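Long-range contacts in concanavalin B (Canavalia ensiformis, PDB 6CAF), which may bind carbohydrate and is a chitinase-like seed protein of glycosyl hydrolase family 18: residues Thr50-Lys54 with Ser301-Ile305; Ile55-Leu61 with Val102-Leu108; Leu183-Gly189 with Phe206-Arg212. All blocks are in the same frame, centred on the assembly; numbering follows the deposited sequence. Where two conformers were deposited one is given.

Interaction 1: Thr50-Lys54 with Ser301-Ile305; sequences TNNYK and STNII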
loop_
_atom_site.group_PDB
_atom_site.type_symbol
_atom_site.label_atom_id
_atom_site.label_comp_id
_atom_site.label_asym_id
_atom_site.label_seq_id
_atom_site.Cartn_x
_atom_site.Cartn_y
_atom_site.Cartn_z
ATOM N N THR A 50 13.362 11.538 4.356
ATOM C CA THR A 50 12.933 11.789 5.714
ATOM C C THR A 50 13.378 10.715 6.695
ATOM O O THR A 50 13.474 10.967 7.898
ATOM C CB THR A 50 11.405 11.851 5.870
ATOM O OG1 THR A 50 10.818 10.580 5.554
ATOM C CG2 THR A 50 10.779 12.931 5.045
ATOM N N ASN A 51 13.564 9.508 6.180
ATOM C CA ASN A 51 13.807 8.343 7.020
ATOM C C ASN A 51 12.594 7.922 7.828
ATOM O O ASN A 51 12.721 7.089 8.716
ATOM C CB ASN A 51 15.012 8.532 7.950
ATOM C CG ASN A 51 16.273 7.966 7.363
ATOM O OD1 ASN A 51 16.790 6.943 7.816
ATOM N ND2 ASN A 51 16.759 8.606 6.333
ATOM N N ASN A 52 11.425 8.500 7.535
ATOM C CA ASN A 52 10.228 8.125 8.285
ATOM C C ASN A 52 9.591 6.830 7.817
ATOM O O ASN A 52 8.808 6.263 8.561
ATOM C CB ASN A 52 9.169 9.221 8.189
ATOM C CG ASN A 52 9.497 10.445 9.021
ATOM O OD1 ASN A 52 10.620 10.673 9.418
ATOM N ND2 ASN A 52 8.483 11.226 9.292
ATOM N N TYR A 53 9.927 6.416 6.599
ATOM C CA TYR A 53 9.181 5.386 5.909
ATOM C C TYR A 53 10.063 4.202 5.527
ATOM O O TYR A 53 11.173 4.360 5.006
ATOM C CB TYR A 53 8.576 5.965 4.640
ATOM C CG TYR A 53 7.846 7.271 4.832
ATOM C CD1 TYR A 53 6.689 7.354 5.597
ATOM C CD2 TYR A 53 8.343 8.441 4.281
ATOM C CE1 TYR A 53 6.013 8.543 5.769
ATOM C CE2 TYR A 53 7.661 9.631 4.432
ATOM C CZ TYR A 53 6.503 9.678 5.168
ATOM O OH TYR A 53 5.795 10.858 5.259
ATOM N N LYS A 54 9.547 3.018 5.777
ATOM C CA LYS A 54 10.140 1.802 5.264
ATOM C C LYS A 54 9.649 1.390 3.883
ATOM O O LYS A 54 10.353 0.683 3.180
ATOM C CB LYS A 54 9.915 0.646 6.232
ATOM C CG LYS A 54 10.659 -0.642 5.933
ATOM C CD LYS A 54 11.802 -0.951 6.865
ATOM C CE LYS A 54 12.384 -2.315 6.500
ATOM N NZ LYS A 54 11.328 -3.253 6.014
ATOM N N SER A 301 3.662 10.906 10.948
ATOM C CA SER A 301 4.689 9.914 11.127
ATOM C C SER A 301 5.840 10.421 11.986
ATOM O O SER A 301 6.422 9.652 12.739
ATOM C CB SER A 301 5.211 9.374 9.790
ATOM O OG SER A 301 5.762 10.400 8.970
ATOM N N THR A 302 6.167 11.704 11.882
ATOM C CA THR A 302 7.210 12.241 12.721
ATOM C C THR A 302 6.884 12.048 14.198
ATOM O O THR A 302 7.743 11.676 15.016
ATOM C CB THR A 302 7.430 13.710 12.357
ATOM O OG1 THR A 302 8.021 13.739 11.052
ATOM C CG2 THR A 302 8.361 14.372 13.327
ATOM N N ASN A 303 5.633 12.310 14.557
ATOM C CA ASN A 303 5.210 12.158 15.939
ATOM C C ASN A 303 5.130 10.768 16.459
ATOM O O ASN A 303 5.531 10.405 17.541
ATOM C CB ASN A 303 3.914 12.888 16.167
ATOM C CG ASN A 303 4.127 14.371 16.249
ATOM O OD1 ASN A 303 5.038 14.832 16.923
ATOM N ND2 ASN A 303 3.312 15.116 15.570
ATOM N N ILE A 304 4.732 9.908 15.517
ATOM C CA ILE A 304 4.690 8.468 15.811
ATOM C C ILE A 304 6.096 7.962 16.142
ATOM O O ILE A 304 6.333 7.263 17.120
ATOM C CB ILE A 304 4.138 7.606 14.660
ATOM C CG1 ILE A 304 2.646 7.806 14.487
ATOM C CG2 ILE A 304 4.400 6.119 14.861
ATOM C CD1 ILE A 304 1.827 7.501 15.705
ATOM N N ILE A 305 7.043 8.297 15.279
ATOM C CA ILE A 305 8.403 7.872 15.470
ATOM C C ILE A 305 8.969 8.397 16.787
ATOM O O ILE A 305 9.663 7.684 17.493
ATOM C CB ILE A 305 9.233 8.318 14.275
ATOM C CG1 ILE A 305 8.818 7.481 13.087
ATOM C CG2 ILE A 305 10.720 8.170 14.551
ATOM C CD1 ILE A 305 9.280 8.084 11.809
#
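Ile305 carries CG1 beside its own backbone N (chi1 -71°) and then runs extended through chi2 (164°), which sends CD1 out of the helix and onto Asn52. Asn52 turns CG the same way about its first torsion (chi1 -74°), which lays its CB-CG stem obliquely across that methyl. Ile305 CD1 sits 3.6 Å from Asn52 CA and 3.7 Å from Asn52 CG. The amide end of Asn52 continues to the first turn of the segment 301-305, close to the hydroxyls of Ser301 and Thr302. On its other flank Asn52 CB rests over the centre of the Tyr53 ring, 3.8 Å above the plane. Ser301 OG approaches this ring obliquely, 3.7 Å from Tyr53 CE1. The contact lies at the end of the TIM barrel where the strands begin. Residues 50-54 lie in the loop between helix 44-49 and strand 55-64, and helix 300-308 packs beside it after the last barrel strand. Asn51 leaves the helix with positive phi. Thr50 OG1 then accepts from Asn52 N at 2.9 Å, an ST turn that probably helps to set the backbone at Asn52. Asp295 joins the two sides: its OD2 is hydrogen-bonded to both Tyr53 OH and Ser301 OG. Arg292 NH1 is a further partner of Tyr53 OH. Tyr53, Ser301 and Ile305 all touch Ile32 of strand 31-36.

Interaction 2: Ile55-Leu61 with Val102-Leu108; sequences IVFISFL and VKVFLAL
Ile58 crosses Val104 obliquely and passes the carbonyl of Phe105. It holds CG1 beside its backbone N (chi1 -63°) and is extended at chi2, which carries CD1 to Val104. Ile58 CB lies 3.6 Å from Phe105 O, and Ile58 CG1 reaches Val104 CG1 at 3.9 Å. At the tip, Ile58 CD1 presses tightly on Val104 CG1 at 3.5 Å. The other branch, CG2, only skirts Leu106 CD1. On the opposite face of the sheet Phe57 points its edge at the face of Phe105, a T-shaped pair with centroids 5.8 Å apart and planes at 89°. Five backbone hydrogen bonds join the strands, parallel neighbours in the TIM barrel linked through helix 91-99 as a beta-alpha-beta unit. The first strand spends an extra residue at Phe60, and the peptide before it is cis, as also occurs in related family 18 enzymes. Ser59 OG donates to Phe57 O at 2.8 Å from above the carbonyl plane, and Ser59 CB lies over the centre of the Phe60 ring. Replacing Ser59 by alanine keeps that CB but is likely to leave Phe57 O without its hydroxyl partner. Polar pairing between the segments is left to the backbone, while side chains meet through apolar surfaces.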
loop_
_atom_site.group_PDB
_atom_site.type_symbol
_atom_site.label_atom_id
_atom_site.label_comp_id
_atom_site.label_asym_id
_atom_site.label_seq_id
_atom_site.Cartn_x
_atom_site.Cartn_y
_atom_site.Cartn_z
ATOM N N ILE A 55 8.453 1.835 3.537
ATOM C CA ILE A 55 7.792 1.485 2.291
ATOM C C ILE A 55 7.156 2.754 1.720
ATOM O O ILE A 55 6.477 3.474 2.444
ATOM C CB ILE A 55 6.701 0.421 2.527
ATOM C CG1 ILE A 55 7.309 -0.892 3.018
ATOM C CG2 ILE A 55 5.858 0.253 1.285
ATOM C CD1 ILE A 55 6.290 -1.876 3.544
ATOM N N VAL A 56 7.353 2.963 0.422
ATOM C CA VAL A 56 6.631 3.996 -0.304
ATOM C C VAL A 56 5.877 3.316 -1.440
ATOM O O VAL A 56 6.462 2.578 -2.245
ATOM C CB VAL A 56 7.583 5.075 -0.855
ATOM C CG1 VAL A 56 6.835 6.097 -1.677
ATOM C CG2 VAL A 56 8.315 5.741 0.279
ATOM N N PHE A 57 4.581 3.585 -1.506
ATOM C CA PHE A 57 3.731 3.114 -2.594
ATOM C C PHE A 57 3.627 4.207 -3.656
ATOM O O PHE A 57 3.044 5.271 -3.394
ATOM C CB PHE A 57 2.300 2.839 -2.121
ATOM C CG PHE A 57 2.162 1.866 -0.994
ATOM C CD1 PHE A 57 2.568 0.552 -1.114
ATOM C CD2 PHE A 57 1.549 2.258 0.177
ATOM C CE1 PHE A 57 2.357 -0.333 -0.084
ATOM C CE2 PHE A 57 1.320 1.361 1.191
ATOM C CZ PHE A 57 1.746 0.064 1.080
ATOM N N ILE A 58 4.182 3.979 -4.848
ATOM C CA ILE A 58 3.982 4.891 -5.973
ATOM C C ILE A 58 2.575 4.654 -6.507
ATOM O O ILE A 58 2.241 3.529 -6.933
ATOM C CB ILE A 58 5.032 4.692 -7.075
ATOM C CG1 ILE A 58 6.428 5.029 -6.523
ATOM C CG2 ILE A 58 4.692 5.526 -8.275
ATOM C CD1 ILE A 58 7.555 4.804 -7.485
ATOM N N SER A 59 1.755 5.704 -6.442
ATOM C CA SER A 59 0.309 5.563 -6.507
ATOM C C SER A 59 -0.294 6.484 -7.559
ATOM O O SER A 59 -0.163 7.699 -7.419
ATOM C CB SER A 59 -0.249 5.912 -5.132
ATOM O OG SER A 59 0.334 5.070 -4.126
ATOM N N PHE A 60 -0.940 5.992 -8.609
ATOM C CA PHE A 60 -1.360 4.627 -8.856
ATOM C C PHE A 60 -1.275 4.303 -10.341
ATOM O O PHE A 60 -1.472 5.179 -11.176
ATOM C CB PHE A 60 -2.840 4.436 -8.497
ATOM C CG PHE A 60 -3.150 4.603 -7.028
ATOM C CD1 PHE A 60 -3.006 3.548 -6.154
ATOM C CD2 PHE A 60 -3.559 5.817 -6.532
ATOM C CE1 PHE A 60 -3.287 3.685 -4.822
ATOM C CE2 PHE A 60 -3.858 5.963 -5.195
ATOM C CZ PHE A 60 -3.706 4.901 -4.342
ATOM N N LEU A 61 -1.066 3.020 -10.645
ATOM C CA LEU A 61 -1.369 2.480 -11.980
ATOM C C LEU A 61 -2.864 2.166 -11.954
ATOM O O LEU A 61 -3.292 1.209 -11.315
ATOM C CB LEU A 61 -0.542 1.244 -12.264
ATOM C CG LEU A 61 -0.593 0.791 -13.715
ATOM C CD1 LEU A 61 0.338 1.626 -14.575
ATOM C CD2 LEU A 61 -0.266 -0.676 -13.828
ATOM N N VAL A 102 14.721 1.915 1.635
ATOM C CA VAL A 102 13.288 2.108 1.525
ATOM C C VAL A 102 12.790 1.192 0.411
ATOM O O VAL A 102 13.348 1.163 -0.683
ATOM C CB VAL A 102 12.932 3.566 1.202
ATOM C CG1 VAL A 102 11.445 3.745 1.028
ATOM C CG2 VAL A 102 13.483 4.500 2.254
ATOM N N LYS A 103 11.736 0.443 0.690
ATOM C CA LYS A 103 11.126 -0.391 -0.334
ATOM C C LYS A 103 10.150 0.453 -1.136
ATOM O O LYS A 103 9.317 1.127 -0.553
ATOM C CB LYS A 103 10.409 -1.558 0.311
ATOM C CG LYS A 103 11.312 -2.515 1.036
ATOM C CD LYS A 103 10.556 -3.702 1.560
ATOM C CE LYS A 103 11.471 -4.658 2.302
ATOM N NZ LYS A 103 11.652 -4.155 3.672
ATOM N N VAL A 104 10.256 0.410 -2.458
ATOM C CA VAL A 104 9.390 1.191 -3.309
ATOM C C VAL A 104 8.499 0.210 -4.068
ATOM O O VAL A 104 8.980 -0.664 -4.799
ATOM C CB VAL A 104 10.206 2.046 -4.277
ATOM C CG1 VAL A 104 9.316 2.864 -5.183
ATOM C CG2 VAL A 104 11.187 2.941 -3.532
ATOM N N PHE A 105 7.201 0.351 -3.858
ATOM C CA PHE A 105 6.221 -0.499 -4.501
ATOM C C PHE A 105 5.490 0.304 -5.573
ATOM O O PHE A 105 5.381 1.527 -5.460
ATOM C CB PHE A 105 5.157 -0.943 -3.495
ATOM C CG PHE A 105 5.526 -2.045 -2.542
ATOM C CD1 PHE A 105 6.640 -2.060 -1.803
ATOM C CD2 PHE A 105 4.650 -3.080 -2.366
ATOM C CE1 PHE A 105 6.894 -3.063 -0.894
ATOM C CE2 PHE A 105 4.894 -4.090 -1.464
ATOM C CZ PHE A 105 6.013 -4.054 -0.688
ATOM N N LEU A 106 4.947 -0.398 -6.577
ATOM C CA LEU A 106 3.924 0.181 -7.428
ATOM C C LEU A 106 2.554 -0.214 -6.914
ATOM O O LEU A 106 2.289 -1.403 -6.732
ATOM C CB LEU A 106 4.073 -0.292 -8.882
ATOM C CG LEU A 106 3.064 0.294 -9.851
ATOM C CD1 LEU A 106 3.235 1.782 -10.040
ATOM C CD2 LEU A 106 3.140 -0.443 -11.174
ATOM N N ALA A 107 1.702 0.775 -6.680
ATOM C CA ALA A 107 0.328 0.501 -6.267
ATOM C C ALA A 107 -0.609 0.486 -7.470
ATOM O O ALA A 107 -0.657 1.435 -8.265
ATOM C CB ALA A 107 -0.144 1.528 -5.264
ATOM N N LEU A 108 -1.365 -0.605 -7.576
ATOM C CA LEU A 108 -2.426 -0.739 -8.535
ATOM C C LEU A 108 -3.717 -0.233 -7.949
ATOM O O LEU A 108 -4.022 -0.506 -6.787
ATOM C CB LEU A 108 -2.640 -2.227 -8.879
ATOM C CG LEU A 108 -1.415 -3.056 -9.227
ATOM C CD1 LEU A 108 -1.816 -4.483 -9.527
ATOM C CD2 LEU A 108 -0.687 -2.450 -10.406
#

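Interaction 3: Leu183-Gly189 with Phe206-Arg212; sequences LLSAAPG and FDYIFVR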
loop_
_atom_site.group_PDB
_atom_site.type_symbol
_atom_site.label_atom_id
_atom_site.label_comp_id
_atom_site.label_asym_id
_atom_site.label_seq_id
_atom_site.Cartn_x
_atom_site.Cartn_y
_atom_site.Cartn_z
ATOM N N LEU A 183 7.836 -8.311 -3.352
ATOM C CA LEU A 183 6.754 -8.542 -2.411
ATOM C C LEU A 183 5.406 -8.228 -3.055
ATOM O O LEU A 183 5.306 -7.500 -4.044
ATOM C CB LEU A 183 6.942 -7.643 -1.193
ATOM C CG LEU A 183 8.235 -7.912 -0.442
ATOM C CD1 LEU A 183 8.561 -6.776 0.518
ATOM C CD2 LEU A 183 8.183 -9.236 0.300
ATOM N N LEU A 184 4.376 -8.818 -2.465
ATOM C CA LEU A 184 3.014 -8.639 -2.908
ATOM C C LEU A 184 2.188 -8.184 -1.712
ATOM O O LEU A 184 2.237 -8.790 -0.634
ATOM C CB LEU A 184 2.484 -9.941 -3.481
ATOM C CG LEU A 184 3.183 -10.333 -4.772
ATOM C CD1 LEU A 184 3.016 -11.791 -5.101
ATOM C CD2 LEU A 184 2.735 -9.461 -5.915
ATOM N N SER A 185 1.417 -7.113 -1.876
ATOM C CA SER A 185 0.618 -6.597 -0.757
ATOM C C SER A 185 -0.741 -6.164 -1.228
ATOM O O SER A 185 -0.975 -6.019 -2.427
ATOM C CB SER A 185 1.348 -5.462 -0.084
ATOM O OG SER A 185 1.563 -4.390 -0.934
ATOM N N ALA A 186 -1.631 -5.958 -0.265
ATOM C CA ALA A 186 -3.006 -5.564 -0.540
ATOM C C ALA A 186 -3.474 -4.527 0.449
ATOM O O ALA A 186 -2.976 -4.477 1.578
ATOM C CB ALA A 186 -3.921 -6.747 -0.474
ATOM N N ALA A 187 -4.475 -3.754 0.037
ATOM C CA ALA A 187 -5.132 -2.776 0.931
ATOM C C ALA A 187 -6.647 -2.972 0.887
ATOM O O ALA A 187 -7.367 -2.200 0.247
ATOM C CB ALA A 187 -4.770 -1.352 0.566
ATOM N N PRO A 188 -7.147 -4.005 1.560
ATOM C CA PRO A 188 -8.603 -4.173 1.666
ATOM C C PRO A 188 -9.238 -3.130 2.573
ATOM O O PRO A 188 -8.563 -2.510 3.395
ATOM C CB PRO A 188 -8.734 -5.571 2.265
ATOM C CG PRO A 188 -7.530 -5.671 3.149
ATOM C CD PRO A 188 -6.423 -4.995 2.370
ATOM N N GLY A 189 -10.552 -3.020 2.466
ATOM C CA GLY A 189 -11.312 -2.269 3.456
ATOM C C GLY A 189 -11.346 -2.986 4.794
ATOM O O GLY A 189 -10.953 -4.120 4.901
ATOM N N PHE A 206 -0.277 -12.973 -0.440
ATOM C CA PHE A 206 0.192 -11.662 -0.062
ATOM C C PHE A 206 1.191 -11.751 1.086
ATOM O O PHE A 206 0.959 -12.419 2.087
ATOM C CB PHE A 206 -0.934 -10.717 0.344
ATOM C CG PHE A 206 -1.842 -10.288 -0.779
ATOM C CD1 PHE A 206 -1.352 -9.535 -1.827
ATOM C CD2 PHE A 206 -3.191 -10.607 -0.773
ATOM C CE1 PHE A 206 -2.184 -9.096 -2.833
ATOM C CE2 PHE A 206 -4.018 -10.174 -1.793
ATOM C CZ PHE A 206 -3.519 -9.411 -2.812
ATOM N N ASP A 207 2.281 -11.012 0.937
ATOM C CA ASP A 207 3.221 -10.804 2.023
ATOM C C ASP A 207 2.686 -9.899 3.125
ATOM O O ASP A 207 2.957 -10.133 4.312
ATOM C CB ASP A 207 4.541 -10.237 1.486
ATOM C CG ASP A 207 5.224 -11.180 0.514
ATOM O OD1 ASP A 207 5.854 -12.125 1.046
ATOM O OD2 ASP A 207 5.116 -10.947 -0.701
ATOM N N TYR A 208 1.969 -8.852 2.722
ATOM C CA TYR A 208 1.511 -7.843 3.655
ATOM C C TYR A 208 0.075 -7.470 3.333
ATOM O O TYR A 208 -0.285 -7.351 2.149
ATOM C CB TYR A 208 2.317 -6.564 3.532
ATOM C CG TYR A 208 3.781 -6.640 3.783
ATOM C CD1 TYR A 208 4.300 -7.368 4.821
ATOM C CD2 TYR A 208 4.646 -5.853 3.027
ATOM C CE1 TYR A 208 5.679 -7.381 5.074
ATOM C CE2 TYR A 208 6.003 -5.797 3.294
ATOM C CZ TYR A 208 6.532 -6.602 4.296
ATOM O OH TYR A 208 7.897 -6.525 4.521
ATOM N N ILE A 209 -0.699 -7.219 4.387
ATOM C CA ILE A 209 -2.056 -6.729 4.245
ATOM C C ILE A 209 -2.165 -5.422 5.022
ATOM O O ILE A 209 -1.897 -5.377 6.226
ATOM C CB ILE A 209 -3.080 -7.737 4.809
ATOM C CG1 ILE A 209 -2.918 -9.117 4.169
ATOM C CG2 ILE A 209 -4.485 -7.208 4.678
ATOM C CD1 ILE A 209 -3.280 -9.168 2.725
ATOM N N PHE A 210 -2.537 -4.363 4.309
ATOM C CA PHE A 210 -2.701 -3.027 4.851
ATOM C C PHE A 210 -4.202 -2.738 4.947
ATOM O O PHE A 210 -4.832 -2.381 3.961
ATOM C CB PHE A 210 -2.017 -2.021 3.914
ATOM C CG PHE A 210 -0.531 -2.161 3.839
ATOM C CD1 PHE A 210 0.066 -3.037 2.958
ATOM C CD2 PHE A 210 0.287 -1.426 4.679
ATOM C CE1 PHE A 210 1.436 -3.154 2.895
ATOM C CE2 PHE A 210 1.663 -1.548 4.621
ATOM C CZ PHE A 210 2.242 -2.445 3.749
ATOM N N VAL A 211 -4.778 -2.962 6.117
ATOM C CA VAL A 211 -6.215 -2.870 6.254
ATOM C C VAL A 211 -6.613 -1.408 6.407
ATOM O O VAL A 211 -6.103 -0.710 7.287
ATOM C CB VAL A 211 -6.671 -3.677 7.461
ATOM C CG1 VAL A 211 -8.185 -3.574 7.620
ATOM C CG2 VAL A 211 -6.275 -5.140 7.336
ATOM N N ARG A 212 -7.548 -0.965 5.576
ATOM C CA ARG A 212 -7.951 0.437 5.573
ATOM C C ARG A 212 -9.016 0.712 6.622
ATOM O O ARG A 212 -10.214 0.525 6.390
ATOM C CB ARG A 212 -8.430 0.842 4.180
ATOM C CG ARG A 212 -7.339 0.780 3.143
ATOM C CD ARG A 212 -7.768 1.282 1.783
ATOM N NE ARG A 212 -8.446 0.261 1.044
ATOM C CZ ARG A 212 -9.748 0.196 0.813
ATOM N NH1 ARG A 212 -10.562 1.116 1.260
ATOM N NH2 ARG A 212 -10.218 -0.818 0.128
#
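Ala186 and Phe206 make the tight, buried middle of this contact. The methyl of Ala186 stands over the centre of the Phe206 ring, a CH-pi contact with Ala186 CB 3.6 Å from the centroid. Ile209 extends the patch, with Ile209 CG2 3.7 Å from Pro188 CG; the two side chains cross at about a right angle. Ile201 of helix 198-202 touches Phe206, Pro188 and Ile209 on this side. The helix belongs to the beta-alpha-beta crossover that links the parallel strands 183-186 and 208-212 in the TIM barrel. On the barrel's inner side the edge of Phe210 meets Ser185 CB, while Ser185 OG is hydrogen-bonded to His152 ND1. Both ends, by contrast, are partly exposed. At the first, Leu184 O takes Asp207 N at 2.7 Å, while the bond from Tyr208 N to it is weak. Asp207 OD2 takes Leu184 N on its anti lone pair at 2.9 Å. Leu183 CD2 leans on the same carboxylate, 3.5 Å from Asp207 CG. At the other end Arg212 bends at chi3 (-83°), which brings the guanidinium side-on to Ala187 O. Arg212 NE is hydrogen-bonded to Ala187 O at 2.8 Å and Arg212 NH2 to the same Ala187 O at 3.2 Å. The backbone of Gly189 lies over one guanidinium face. Arg212 also touches Gln156, which probably sits where active relatives carry the catalytic glutamate.

In the fold
Along the chain, interactions 2 and 3 come in series, and both are nested in the long loop closed by interaction 1. Interactions 2 and 3 lie in the same parallel barrel sheet, with centres about 12 Å apart. They meet inside the barrel, where Phe57 CZ is 3.7 Å from Phe210 CZ and Phe105 CE2 is 3.4 Å from Ser185 OG. Interaction 1 sits at the end of the barrel where the strands begin, its centre about 17 Å from that of interaction 2 and about 20 Å from that of interaction 3. Lys54 O probably accepts from Lys103 N, so residues 50-54 lead directly into the strand pairing of interaction 2. Interaction 1 brings the C-terminal helix 300-308 back beside the loop that precedes strand 55-64.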